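Local coordinates for protein spaetzle C-106 (Drosophila melanogaster, PDB 3E07), which acts as the disulfide-linked dimeric ligand of the Toll receptor, switching on Toll signalling in antifungal defence and in setting the dorsal-ventral axis of the embryo, at residues S12-V17 / Q43-E48; Y72-L77 / V88-F93; I67-Y72 / K100-T105; L16-K21 / E37-I42. All blocks are in the same frame, centred on the assembly; numbering follows the deposited sequence.

Interaction 1: residues S12-V17 / Q43-E48; sequences SIRKLV and QIEECE
Residues 12-17 and 43-47 run antiparallel, their axes 4.4 Å apart at closest, with two sound backbone hydrogen bonds joining Lys15 and Ile44 and one, Glu46 N to Ile13 O, joining the next pair, whose return bond is less certain. The straightest is Ile44 N to Lys15 O, 2.8 Å with 176° at the hydrogen. Side chains alternate between two faces. On one lie Arg14, Glu45, Leu16 and Gln43. Glu45 reaches out extended, and its OE1 stands 3.9 Å from Arg14 NE, a long salt bridge. OE1 sits far off the guanidinium plane, so the attraction is probably electrostatic and not a directed hydrogen bond. The guanidinium also bonds Tyr72 O of the second subunit. Glu45 OE2 takes a hydrogen bond from Cys99 N of its own chain and pairs with Lys100 of the second subunit. On the other face Lys15 and Ile44 run alongside each other, with Lys15 CG 3.5 Å from Ile44 CG1. Ile44 CD1 then meets Val17 CG2 at 3.4 Å. Lys15 NZ stays 4.3 Å from Glu46 OE1, beyond a salt bridge. This is a two-stranded antiparallel ribbon of the cystine-knot fold, tied to strand 94-104 by the Cys47-Cys99 disulfide.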
loop_
_atom_site.group_PDB
_atom_site.type_symbol
_atom_site.label_atom_id
_atom_site.label_comp_id
_atom_site.label_asym_id
_atom_site.label_seq_id
_atom_site.Cartn_x
_atom_site.Cartn_y
_atom_site.Cartn_z
ATOM N N SER A 12 3.044 10.847 2.466
ATOM C CA SER A 12 1.712 10.420 2.062
ATOM C C SER A 12 0.681 10.658 3.159
ATOM O O SER A 12 1.025 10.830 4.329
ATOM C CB SER A 12 1.738 8.942 1.669
ATOM O OG SER A 12 2.366 8.183 2.677
ATOM N N ILE A 13 -0.587 10.675 2.770
ATOM C CA ILE A 13 -1.672 10.899 3.713
ATOM C C ILE A 13 -2.574 9.679 3.862
ATOM O O ILE A 13 -3.231 9.271 2.902
ATOM C CB ILE A 13 -2.567 12.086 3.270
ATOM C CG1 ILE A 13 -1.718 13.345 3.066
ATOM C CG2 ILE A 13 -3.653 12.339 4.310
ATOM C CD1 ILE A 13 -1.046 13.869 4.334
ATOM N N ARG A 14 -2.586 9.091 5.059
ATOM C CA ARG A 14 -3.459 7.950 5.357
ATOM C C ARG A 14 -4.781 8.589 5.796
ATOM O O ARG A 14 -4.797 9.411 6.713
ATOM C CB ARG A 14 -2.873 7.115 6.499
ATOM C CG ARG A 14 -1.931 5.988 6.086
ATOM C CD ARG A 14 -2.700 4.669 6.017
ATOM N NE ARG A 14 -1.937 3.537 6.542
ATOM C CZ ARG A 14 -2.442 2.321 6.741
ATOM N NH1 ARG A 14 -1.675 1.354 7.217
ATOM N NH2 ARG A 14 -3.717 2.075 6.473
ATOM N N LYS A 15 -5.887 8.240 5.144
ATOM C CA LYS A 15 -7.164 8.851 5.498
ATOM C C LYS A 15 -8.354 7.912 5.295
ATOM O O LYS A 15 -8.240 6.883 4.636
ATOM C CB LYS A 15 -7.361 10.132 4.669
ATOM C CG LYS A 15 -7.774 9.852 3.231
ATOM C CD LYS A 15 -7.115 10.777 2.207
ATOM C CE LYS A 15 -7.656 12.198 2.244
ATOM N NZ LYS A 15 -7.273 12.915 3.489
ATOM N N LEU A 16 -9.496 8.283 5.872
ATOM C CA LEU A 16 -10.733 7.511 5.770
ATOM C C LEU A 16 -11.645 8.094 4.704
ATOM O O LEU A 16 -11.910 9.286 4.690
ATOM C CB LEU A 16 -11.472 7.514 7.100
ATOM C CG LEU A 16 -11.306 6.285 7.984
ATOM C CD1 LEU A 16 -12.175 6.467 9.221
ATOM C CD2 LEU A 16 -11.718 5.029 7.215
ATOM N N VAL A 17 -12.144 7.248 3.818
ATOM C CA VAL A 17 -12.999 7.722 2.747
ATOM C C VAL A 17 -14.294 6.930 2.678
ATOM O O VAL A 17 -14.402 5.837 3.241
ATOM C CB VAL A 17 -12.254 7.643 1.395
ATOM C CG1 VAL A 17 -13.136 8.154 0.265
ATOM C CG2 VAL A 17 -10.991 8.468 1.470
ATOM N N GLN A 43 -10.120 2.844 4.202
ATOM C CA GLN A 43 -8.806 3.379 4.558
ATOM C C GLN A 43 -7.928 3.537 3.320
ATOM O O GLN A 43 -7.683 2.560 2.615
ATOM C CB GLN A 43 -8.091 2.438 5.521
ATOM C CG GLN A 43 -8.392 2.662 6.984
ATOM C CD GLN A 43 -7.613 1.716 7.865
ATOM O OE1 GLN A 43 -6.557 1.220 7.471
ATOM N NE2 GLN A 43 -8.118 1.470 9.069
ATOM N N ILE A 44 -7.458 4.751 3.044
ATOM C CA ILE A 44 -6.595 4.946 1.889
ATOM C C ILE A 44 -5.292 5.673 2.203
ATOM O O ILE A 44 -5.162 6.322 3.244
ATOM C CB ILE A 44 -7.304 5.707 0.741
ATOM C CG1 ILE A 44 -7.398 7.201 1.047
ATOM C CG2 ILE A 44 -8.663 5.107 0.501
ATOM C CD1 ILE A 44 -7.977 8.030 -0.101
ATOM N N GLU A 45 -4.318 5.520 1.310
ATOM C CA GLU A 45 -3.040 6.196 1.445
ATOM C C GLU A 45 -2.712 6.904 0.142
ATOM O O GLU A 45 -2.465 6.256 -0.879
ATOM C CB GLU A 45 -1.909 5.226 1.769
ATOM C CG GLU A 45 -0.575 5.959 1.805
ATOM C CD GLU A 45 0.541 5.169 2.447
ATOM O OE1 GLU A 45 0.371 4.750 3.612
ATOM O OE2 GLU A 45 1.594 4.979 1.793
ATOM N N GLU A 46 -2.709 8.229 0.177
ATOM C CA GLU A 46 -2.398 9.024 -1.008
ATOM C C GLU A 46 -0.987 9.584 -0.921
ATOM O O GLU A 46 -0.521 9.929 0.167
ATOM C CB GLU A 46 -3.344 10.222 -1.123
ATOM C CG GLU A 46 -4.795 9.915 -1.373
ATOM C CD GLU A 46 -5.629 11.184 -1.409
ATOM O OE1 GLU A 46 -5.775 11.832 -0.347
ATOM O OE2 GLU A 46 -6.125 11.547 -2.500
ATOM N N CYS A 47 -0.306 9.687 -2.056
ATOM C CA CYS A 47 1.022 10.288 -2.064
ATOM C C CYS A 47 0.814 11.784 -1.849
ATOM O O CYS A 47 -0.137 12.358 -2.379
ATOM C CB CYS A 47 1.700 10.117 -3.420
ATOM S SG CYS A 47 2.546 8.544 -3.764
ATOM N N GLU A 48 1.690 12.420 -1.080
ATOM C CA GLU A 48 1.558 13.855 -0.869
ATOM C C GLU A 48 2.062 14.544 -2.138
ATOM O O GLU A 48 1.600 15.617 -2.508
ATOM C CB GLU A 48 2.382 14.305 0.340
ATOM C CG GLU A 48 2.014 15.694 0.838
ATOM C CD GLU A 48 0.628 15.742 1.469
ATOM O OE1 GLU A 48 -0.318 15.187 0.873
ATOM O OE2 GLU A 48 0.484 16.342 2.558
#

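Interaction 2: residues Y72-L77 / V88-F93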
loop_
_atom_site.group_PDB
_atom_site.type_symbol
_atom_site.label_atom_id
_atom_site.label_comp_id
_atom_site.label_asym_id
_atom_site.label_seq_id
_atom_site.Cartn_x
_atom_site.Cartn_y
_atom_site.Cartn_z
ATOM N N TYR A 72 -2.228 1.302 -6.075
ATOM C CA TYR A 72 -3.643 1.098 -5.845
ATOM C C TYR A 72 -3.977 -0.378 -5.706
ATOM O O TYR A 72 -3.247 -1.235 -6.178
ATOM C CB TYR A 72 -4.460 1.626 -7.028
ATOM C CG TYR A 72 -4.191 3.051 -7.444
ATOM C CD1 TYR A 72 -4.966 4.102 -6.952
ATOM C CD2 TYR A 72 -3.190 3.347 -8.366
ATOM C CE1 TYR A 72 -4.758 5.405 -7.372
ATOM C CE2 TYR A 72 -2.975 4.647 -8.793
ATOM C CZ TYR A 72 -3.768 5.674 -8.292
ATOM O OH TYR A 72 -3.578 6.960 -8.738
ATOM N N THR A 73 -5.101 -0.650 -5.055
ATOM C CA THR A 73 -5.642 -1.997 -4.932
ATOM C C THR A 73 -7.044 -1.801 -5.537
ATOM O O THR A 73 -7.457 -0.654 -5.769
ATOM C CB THR A 73 -5.789 -2.449 -3.471
ATOM O OG1 THR A 73 -6.706 -1.584 -2.790
ATOM C CG2 THR A 73 -4.443 -2.433 -2.765
ATOM N N GLN A 74 -7.765 -2.884 -5.820
ATOM C CA GLN A 74 -9.112 -2.747 -6.384
ATOM C C GLN A 74 -9.956 -4.006 -6.211
ATOM O O GLN A 74 -9.412 -5.102 -6.043
ATOM C CB GLN A 74 -9.049 -2.339 -7.870
ATOM C CG GLN A 74 -8.161 -3.184 -8.761
ATOM C CD GLN A 74 -8.116 -2.691 -10.212
ATOM O OE1 GLN A 74 -9.136 -2.642 -10.902
ATOM N NE2 GLN A 74 -6.925 -2.332 -10.676
ATOM N N GLN A 75 -11.280 -3.848 -6.229
ATOM C CA GLN A 75 -12.172 -5.001 -6.082
ATOM C C GLN A 75 -11.847 -6.009 -7.173
ATOM O O GLN A 75 -11.832 -5.670 -8.364
ATOM C CB GLN A 75 -13.644 -4.591 -6.202
ATOM C CG GLN A 75 -14.619 -5.724 -5.857
ATOM C CD GLN A 75 -16.057 -5.419 -6.255
ATOM O OE1 GLN A 75 -16.388 -5.347 -7.443
ATOM N NE2 GLN A 75 -16.918 -5.238 -5.261
ATOM N N THR A 76 -11.590 -7.246 -6.761
ATOM C CA THR A 76 -11.236 -8.302 -7.701
ATOM C C THR A 76 -12.155 -9.516 -7.611
ATOM O O THR A 76 -12.115 -10.272 -6.634
ATOM C CB THR A 76 -9.799 -8.783 -7.466
ATOM O OG1 THR A 76 -8.914 -7.654 -7.425
ATOM C CG2 THR A 76 -9.378 -9.718 -8.583
ATOM N N LEU A 77 -12.975 -9.699 -8.640
ATOM C CA LEU A 77 -13.910 -10.813 -8.690
ATOM C C LEU A 77 -13.368 -11.884 -9.618
ATOM O O LEU A 77 -13.020 -11.618 -10.773
ATOM C CB LEU A 77 -15.272 -10.324 -9.187
ATOM C CG LEU A 77 -15.837 -9.172 -8.350
ATOM C CD1 LEU A 77 -17.129 -8.660 -8.966
ATOM C CD2 LEU A 77 -16.060 -9.657 -6.923
ATOM N N VAL A 88 -11.655 -13.084 -14.856
ATOM C CA VAL A 88 -11.498 -12.006 -13.884
ATOM C C VAL A 88 -12.278 -10.740 -14.226
ATOM O O VAL A 88 -12.331 -10.304 -15.374
ATOM C CB VAL A 88 -10.016 -11.592 -13.722
ATOM C CG1 VAL A 88 -9.863 -10.721 -12.484
ATOM C CG2 VAL A 88 -9.125 -12.822 -13.640
ATOM N N VAL A 89 -12.892 -10.161 -13.207
ATOM C CA VAL A 89 -13.617 -8.917 -13.364
ATOM C C VAL A 89 -13.059 -7.913 -12.352
ATOM O O VAL A 89 -13.039 -8.168 -11.147
ATOM C CB VAL A 89 -15.127 -9.095 -13.125
ATOM C CG1 VAL A 89 -15.816 -7.735 -13.109
ATOM C CG2 VAL A 89 -15.719 -9.964 -14.214
ATOM N N GLN A 90 -12.572 -6.791 -12.860
ATOM C CA GLN A 90 -12.030 -5.731 -12.022
ATOM C C GLN A 90 -12.626 -4.436 -12.558
ATOM O O GLN A 90 -11.920 -3.587 -13.113
ATOM C CB GLN A 90 -10.497 -5.706 -12.102
ATOM C CG GLN A 90 -9.837 -6.797 -11.289
ATOM C CD GLN A 90 -8.320 -6.700 -11.278
ATOM O OE1 GLN A 90 -7.668 -6.774 -12.326
ATOM N NE2 GLN A 90 -7.750 -6.545 -10.086
ATOM N N ASN A 91 -13.937 -4.300 -12.390
ATOM C CA ASN A 91 -14.656 -3.134 -12.889
ATOM C C ASN A 91 -15.059 -2.116 -11.827
ATOM O O ASN A 91 -16.005 -1.355 -12.019
ATOM C CB ASN A 91 -15.902 -3.580 -13.668
ATOM C CG ASN A 91 -16.947 -4.232 -12.773
ATOM O OD1 ASN A 91 -16.749 -4.378 -11.567
ATOM N ND2 ASN A 91 -18.067 -4.623 -13.363
ATOM N N SER A 92 -14.353 -2.095 -10.705
ATOM C CA SER A 92 -14.676 -1.120 -9.677
ATOM C C SER A 92 -13.696 0.061 -9.770
ATOM O O SER A 92 -12.980 0.197 -10.755
ATOM C CB SER A 92 -14.616 -1.772 -8.298
ATOM O OG SER A 92 -15.176 -0.914 -7.326
ATOM N N PHE A 93 -13.682 0.917 -8.754
ATOM C CA PHE A 93 -12.787 2.074 -8.720
ATOM C C PHE A 93 -11.451 1.704 -8.052
ATOM O O PHE A 93 -11.388 0.782 -7.242
ATOM C CB PHE A 93 -13.459 3.207 -7.943
ATOM C CG PHE A 93 -14.064 2.759 -6.647
ATOM C CD1 PHE A 93 -13.257 2.426 -5.568
ATOM C CD2 PHE A 93 -15.439 2.604 -6.524
ATOM C CE1 PHE A 93 -13.808 1.939 -4.381
ATOM C CE2 PHE A 93 -16.001 2.118 -5.340
ATOM C CZ PHE A 93 -15.183 1.784 -4.269
HETATM O O HOH W 1 -11.844 -3.248 -9.654
#
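Leu77 and Val89 form the regular end of this contact, an antiparallel hydrogen-bonded pair. Leu77 N gives to Val89 O at 2.9 Å, and Val89 N gives to Leu77 O at 2.8 Å. Their side chains leave on the same face, where Leu77 CB and Val89 CB come within 4.1 Å. Beyond this pair the two segments diverge, and side chains and a water take over. Gln90 extends along the flank of Thr76, and its NE2 donates to Thr76 OG1 at 3.1 Å. The bond is bent, 142° at the hydrogen, and the hydroxyl oxygen is tilted from the amide plane. The same amide stacks on that of Gln74, with the planes 25° apart while the two chains cross at about a right angle. Next to them Gln75 CB packs on Ser92 CB at 3.6 Å. One water bridges the two segments, accepting from Ser92 N and donating to Gln74 OE1 and to Gln75 O, the last at 2.7 Å. A second shell fixes these groups. Thr76 OG1, set beside its own backbone N (chi1 -51°), donates back to Gln74 O at 2.9 Å. Gln43 of the second subunit packs on Thr76 and Gln90 and makes a weak hydrogen bond to Thr76 OG1. Where the hairpin loses its backbone pairing, amides, a hydroxyl and a water supply the polar links instead.

Interaction 3: residues I67-Y72 / K100-T105; sequences ICKQHY and KCALKT
Cys68 and Cys101 face each other as a non-hydrogen-bonded pair, CA to CA 4.6 Å, yet they are not bonded to one another. Cys68 is joined to Cys10 and Cys101 to Cys54, so two separate disulfides leave from neighbouring positions on one face. The strands are also strongly twisted, 120° apart in direction. Four backbone hydrogen bonds flank the cysteine pair. Ile67 and Ala102 exchange two of 2.9 Å each, Ile67 N to Ala102 O and Ala102 N to Ile67 O. Lys69 N gives to Lys100 O at 2.7 Å, and Lys100 N gives to Lys69 O at 3.1 Å. On the other face the aliphatic part of Lys69 passes over Ala102, its CD 3.9 Å from Ala102 CB. Ile67 CD1 lies against CG and CD of Lys104, whose chain is bent beyond CG. Two charged ends belong to the dimer interface: Lys69 pairs with Glu6 of the second subunit, and Lys100 with Cys99 O and Glu45 of the second subunit. The arrangement belongs to a cystine knot, a ring closed by two disulfides and threaded by a third. As in cystine-knot growth factors, Cys47-Cys99 and Cys54-Cys101 probably close the ring and Cys10-Cys68 passes through it.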
loop_
_atom_site.group_PDB
_atom_site.type_symbol
_atom_site.label_atom_id
_atom_site.label_comp_id
_atom_site.label_asym_id
_atom_site.label_seq_id
_atom_site.Cartn_x
_atom_site.Cartn_y
_atom_site.Cartn_z
ATOM N N ILE A 67 11.379 8.477 -8.049
ATOM C CA ILE A 67 10.163 9.254 -7.967
ATOM C C ILE A 67 9.139 8.555 -7.079
ATOM O O ILE A 67 9.087 7.331 -7.026
ATOM C CB ILE A 67 9.545 9.461 -9.341
ATOM C CG1 ILE A 67 9.292 8.096 -9.979
ATOM C CG2 ILE A 67 10.463 10.344 -10.193
ATOM C CD1 ILE A 67 8.552 8.151 -11.299
ATOM N N CYS A 68 8.349 9.348 -6.363
ATOM C CA CYS A 68 7.288 8.824 -5.509
ATOM C C CYS A 68 6.172 8.296 -6.394
ATOM O O CYS A 68 5.686 8.997 -7.278
ATOM C CB CYS A 68 6.757 9.924 -4.584
ATOM S SG CYS A 68 8.031 10.406 -3.377
ATOM N N LYS A 69 5.774 7.056 -6.151
ATOM C CA LYS A 69 4.740 6.429 -6.945
ATOM C C LYS A 69 3.511 6.029 -6.146
ATOM O O LYS A 69 3.614 5.443 -5.063
ATOM C CB LYS A 69 5.300 5.186 -7.644
ATOM C CG LYS A 69 5.290 5.274 -9.158
ATOM C CD LYS A 69 5.500 3.911 -9.790
ATOM C CE LYS A 69 4.391 2.938 -9.399
ATOM N NZ LYS A 69 4.557 1.599 -10.023
ATOM N N GLN A 70 2.346 6.343 -6.700
ATOM C CA GLN A 70 1.069 6.005 -6.080
ATOM C C GLN A 70 0.672 4.581 -6.486
ATOM O O GLN A 70 0.652 4.252 -7.679
ATOM C CB GLN A 70 -0.011 6.990 -6.552
ATOM C CG GLN A 70 -1.383 6.760 -5.932
ATOM C CD GLN A 70 -1.401 7.008 -4.417
ATOM O OE1 GLN A 70 -1.262 8.144 -3.953
ATOM N NE2 GLN A 70 -1.564 5.938 -3.644
ATOM N N HIS A 71 0.369 3.741 -5.503
ATOM C CA HIS A 71 -0.067 2.370 -5.763
ATOM C C HIS A 71 -1.552 2.252 -5.436
ATOM O O HIS A 71 -2.072 3.008 -4.612
ATOM C CB HIS A 71 0.725 1.379 -4.911
ATOM C CG HIS A 71 2.109 1.122 -5.415
ATOM N ND1 HIS A 71 3.015 0.325 -4.746
ATOM C CD2 HIS A 71 2.733 1.518 -6.552
ATOM C CE1 HIS A 71 4.129 0.241 -5.447
ATOM N NE2 HIS A 71 3.983 0.957 -6.549
ATOM N N TYR A 72 -2.228 1.302 -6.075
ATOM C CA TYR A 72 -3.643 1.098 -5.845
ATOM C C TYR A 72 -3.977 -0.378 -5.706
ATOM O O TYR A 72 -3.247 -1.235 -6.178
ATOM C CB TYR A 72 -4.460 1.626 -7.028
ATOM C CG TYR A 72 -4.191 3.051 -7.444
ATOM C CD1 TYR A 72 -4.966 4.102 -6.952
ATOM C CD2 TYR A 72 -3.190 3.347 -8.366
ATOM C CE1 TYR A 72 -4.758 5.405 -7.372
ATOM C CE2 TYR A 72 -2.975 4.647 -8.793
ATOM C CZ TYR A 72 -3.768 5.674 -8.292
ATOM O OH TYR A 72 -3.578 6.960 -8.738
ATOM N N LYS A 100 5.075 4.778 -2.468
ATOM C CA LYS A 100 6.449 4.345 -2.284
ATOM C C LYS A 100 7.382 4.838 -3.380
ATOM O O LYS A 100 6.942 5.245 -4.466
ATOM C CB LYS A 100 6.521 2.819 -2.160
ATOM C CG LYS A 100 5.994 2.053 -3.340
ATOM C CD LYS A 100 6.361 0.564 -3.237
ATOM C CE LYS A 100 5.683 -0.138 -2.069
ATOM N NZ LYS A 100 6.033 -1.596 -2.023
ATOM N N CYS A 101 8.675 4.806 -3.073
ATOM C CA CYS A 101 9.721 5.262 -3.965
ATOM C C CYS A 101 10.086 4.246 -5.053
ATOM O O CYS A 101 10.453 3.099 -4.788
ATOM C CB CYS A 101 10.971 5.637 -3.145
ATOM S SG CYS A 101 12.278 6.444 -4.130
ATOM N N ALA A 102 9.982 4.693 -6.291
ATOM C CA ALA A 102 10.299 3.861 -7.436
ATOM C C ALA A 102 11.528 4.433 -8.140
ATOM O O ALA A 102 11.554 5.601 -8.539
ATOM C CB ALA A 102 9.105 3.829 -8.403
ATOM N N LEU A 103 12.542 3.592 -8.287
ATOM C CA LEU A 103 13.761 4.006 -8.953
ATOM C C LEU A 103 13.621 3.713 -10.444
ATOM O O LEU A 103 13.777 2.573 -10.870
ATOM C CB LEU A 103 14.960 3.249 -8.368
ATOM C CG LEU A 103 15.124 3.284 -6.839
ATOM C CD1 LEU A 103 16.292 2.417 -6.471
ATOM C CD2 LEU A 103 15.340 4.694 -6.332
ATOM N N LYS A 104 13.306 4.736 -11.231
ATOM C CA LYS A 104 13.170 4.567 -12.675
ATOM C C LYS A 104 14.555 4.321 -13.273
ATOM O O LYS A 104 15.457 5.165 -13.157
ATOM C CB LYS A 104 12.558 5.821 -13.308
ATOM C CG LYS A 104 11.300 6.317 -12.613
ATOM C CD LYS A 104 10.154 5.322 -12.726
ATOM C CE LYS A 104 9.452 5.428 -14.074
ATOM N NZ LYS A 104 10.390 5.313 -15.227
ATOM N N THR A 105 14.721 3.158 -13.899
ATOM C CA THR A 105 15.990 2.791 -14.515
ATOM C C THR A 105 16.349 3.686 -15.705
ATOM O O THR A 105 15.493 4.015 -16.541
ATOM C CB THR A 105 15.972 1.315 -14.993
ATOM O OG1 THR A 105 16.059 0.445 -13.856
ATOM C CG2 THR A 105 17.139 1.037 -15.937
#

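Interaction 4: residues L16-K21 / E37-I42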
loop_
_atom_site.group_PDB
_atom_site.type_symbol
_atom_site.label_atom_id
_atom_site.label_comp_id
_atom_site.label_asym_id
_atom_site.label_seq_id
_atom_site.Cartn_x
_atom_site.Cartn_y
_atom_site.Cartn_z
ATOM N N LEU A 16 -9.496 8.283 5.872
ATOM C CA LEU A 16 -10.733 7.511 5.770
ATOM C C LEU A 16 -11.645 8.094 4.704
ATOM O O LEU A 16 -11.910 9.286 4.690
ATOM C CB LEU A 16 -11.472 7.514 7.100
ATOM C CG LEU A 16 -11.306 6.285 7.984
ATOM C CD1 LEU A 16 -12.175 6.467 9.221
ATOM C CD2 LEU A 16 -11.718 5.029 7.215
ATOM N N VAL A 17 -12.144 7.248 3.818
ATOM C CA VAL A 17 -12.999 7.722 2.747
ATOM C C VAL A 17 -14.294 6.930 2.678
ATOM O O VAL A 17 -14.402 5.837 3.241
ATOM C CB VAL A 17 -12.254 7.643 1.395
ATOM C CG1 VAL A 17 -13.136 8.154 0.265
ATOM C CG2 VAL A 17 -10.991 8.468 1.470
ATOM N N TYR A 18 -15.273 7.495 1.982
ATOM C CA TYR A 18 -16.574 6.861 1.830
ATOM C C TYR A 18 -16.933 6.566 0.375
ATOM O O TYR A 18 -16.792 7.420 -0.506
ATOM C CB TYR A 18 -17.659 7.751 2.424
ATOM C CG TYR A 18 -17.661 7.841 3.921
ATOM C CD1 TYR A 18 -18.585 7.124 4.675
ATOM C CD2 TYR A 18 -16.772 8.682 4.592
ATOM C CE1 TYR A 18 -18.638 7.249 6.063
ATOM C CE2 TYR A 18 -16.812 8.814 5.980
ATOM C CZ TYR A 18 -17.755 8.098 6.709
ATOM O OH TYR A 18 -17.852 8.263 8.075
ATOM N N PRO A 19 -17.393 5.339 0.099
ATOM C CA PRO A 19 -17.762 5.012 -1.280
ATOM C C PRO A 19 -19.112 5.695 -1.466
ATOM O O PRO A 19 -19.934 5.708 -0.547
ATOM C CB PRO A 19 -17.882 3.487 -1.259
ATOM C CG PRO A 19 -17.049 3.076 -0.064
ATOM C CD PRO A 19 -17.407 4.131 0.940
ATOM N N LYS A 20 -19.350 6.274 -2.633
ATOM C CA LYS A 20 -20.610 6.968 -2.847
ATOM C C LYS A 20 -21.213 6.724 -4.223
ATOM O O LYS A 20 -20.669 7.154 -5.239
ATOM C CB LYS A 20 -20.406 8.469 -2.577
ATOM C CG LYS A 20 -19.031 9.001 -3.001
ATOM C CD LYS A 20 -18.578 10.220 -2.183
ATOM C CE LYS A 20 -19.432 11.459 -2.432
ATOM N NZ LYS A 20 -20.800 11.348 -1.857
ATOM N N LYS A 21 -22.341 6.018 -4.238
ATOM C CA LYS A 21 -23.039 5.695 -5.478
ATOM C C LYS A 21 -23.352 6.945 -6.291
ATOM O O LYS A 21 -23.594 6.868 -7.495
ATOM C CB LYS A 21 -24.342 4.941 -5.182
ATOM N N GLU A 37 -26.158 1.322 11.912
ATOM C CA GLU A 37 -26.151 2.617 11.236
ATOM C C GLU A 37 -24.714 3.046 10.996
ATOM O O GLU A 37 -24.413 4.233 10.852
ATOM C CB GLU A 37 -26.876 3.696 12.051
ATOM C CG GLU A 37 -26.183 4.125 13.336
ATOM C CD GLU A 37 -26.639 5.505 13.796
ATOM O OE1 GLU A 37 -27.848 5.801 13.679
ATOM O OE2 GLU A 37 -25.792 6.293 14.278
ATOM N N TYR A 38 -23.823 2.063 10.977
ATOM C CA TYR A 38 -22.415 2.311 10.717
ATOM C C TYR A 38 -22.204 2.166 9.213
ATOM O O TYR A 38 -22.653 1.195 8.608
ATOM C CB TYR A 38 -21.549 1.305 11.477
ATOM C CG TYR A 38 -21.517 1.540 12.967
ATOM C CD1 TYR A 38 -20.327 1.884 13.608
ATOM C CD2 TYR A 38 -22.681 1.448 13.734
ATOM C CE1 TYR A 38 -20.293 2.136 14.981
ATOM C CE2 TYR A 38 -22.659 1.698 15.106
ATOM C CZ TYR A 38 -21.461 2.046 15.722
ATOM O OH TYR A 38 -21.434 2.322 17.071
ATOM N N LYS A 39 -21.554 3.150 8.606
ATOM C CA LYS A 39 -21.300 3.102 7.179
ATOM C C LYS A 39 -19.906 2.547 6.977
ATOM O O LYS A 39 -19.071 2.594 7.877
ATOM C CB LYS A 39 -21.382 4.503 6.559
ATOM C CG LYS A 39 -22.533 5.362 7.055
ATOM C CD LYS A 39 -23.884 4.678 6.900
ATOM C CE LYS A 39 -25.012 5.620 7.308
ATOM N NZ LYS A 39 -24.791 6.210 8.665
ATOM N N GLN A 40 -19.661 2.017 5.788
ATOM C CA GLN A 40 -18.358 1.473 5.466
ATOM C C GLN A 40 -17.467 2.629 5.047
ATOM O O GLN A 40 -17.821 3.426 4.175
ATOM C CB GLN A 40 -18.468 0.468 4.323
ATOM C CG GLN A 40 -17.180 -0.268 4.025
ATOM C CD GLN A 40 -16.926 -0.405 2.536
ATOM O OE1 GLN A 40 -16.282 -1.357 2.091
ATOM N NE2 GLN A 40 -17.423 0.555 1.758
ATOM N N ALA A 41 -16.318 2.734 5.694
ATOM C CA ALA A 41 -15.379 3.782 5.365
ATOM C C ALA A 41 -14.122 3.058 4.918
ATOM O O ALA A 41 -13.696 2.087 5.544
ATOM C CB ALA A 41 -15.111 4.656 6.580
ATOM N N ILE A 42 -13.535 3.537 3.833
ATOM C CA ILE A 42 -12.357 2.903 3.270
ATOM C C ILE A 42 -11.053 3.599 3.627
ATOM O O ILE A 42 -10.899 4.797 3.386
ATOM C CB ILE A 42 -12.493 2.836 1.727
ATOM C CG1 ILE A 42 -13.720 1.993 1.367
ATOM C CG2 ILE A 42 -11.224 2.269 1.100
ATOM C CD1 ILE A 42 -14.073 2.007 -0.100
#
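Tyr18 and Ala41 set the arrangement: Ala41 CB stands 4.3 Å above the tyrosine ring, over its centre. Lys39 CB meets the same ring at its edge, in plane, 3.9 Å from Tyr18 CE1. The ring gets there because Tyr18 CG lies beside the backbone N (chi1 -71°), which swings the group back toward strand 39-47 although its CB starts away from it. Leu16 joins from the same face of the ribbon, and its CD2 touches Ala41 CB at 3.5 Å. Ala41 is thus packed by an aromatic face and a leucine methyl together. On the other face Pro19 points toward the strand. Its ring lies at about a right angle to the Gln40 side chain and obliquely to Ile42. The closest carbon approach there is doubtful in the model. The backbone joins the segments only at Val17 and Ile42. Val17 N donates to Ile42 O at 2.8 Å; the return bond, Ile42 N to Val17 O, is modelled too short for its length to be relied on. Around this, residues 39-41 ladder with a strand of the second subunit, and Tyr18 packs on Ala78 of the second subunit. Lys39 NZ turns back to Glu37 O at 3.0 Å. Pro19 has no N-H to offer. Past Val17, packing of the Tyr18 ring on Ala41 and Lys39 replaces backbone bonding, while Leu16 packs beside the pair.

How the interactions relate
Interactions 1 and 4 are successive parts of one ribbon, strands 12-17 and 39-47, with centres about 14 Å apart and Leu16 and Val17 in common. Interactions 2 and 3 lie along strand 65-80 in the three-stranded sheet, centres about 21 Å apart, and their segments overlap at Tyr72. Interaction 2 joins that strand to 86-89 and is nested in the loop closed by interaction 3, which joins it to 94-104. Along the chain the ribbon contacts close before the sheet contacts open. Gln70 links interactions 1 and 3 through Glu45 O and Cys47 N, and Phe93 packs on Ile42 between interactions 2 and 4. Interactions 3 and 4 are farthest apart, about 28 Å between centres. All four touch the second subunit, so the dimer interface draws on both ribbon and sheet.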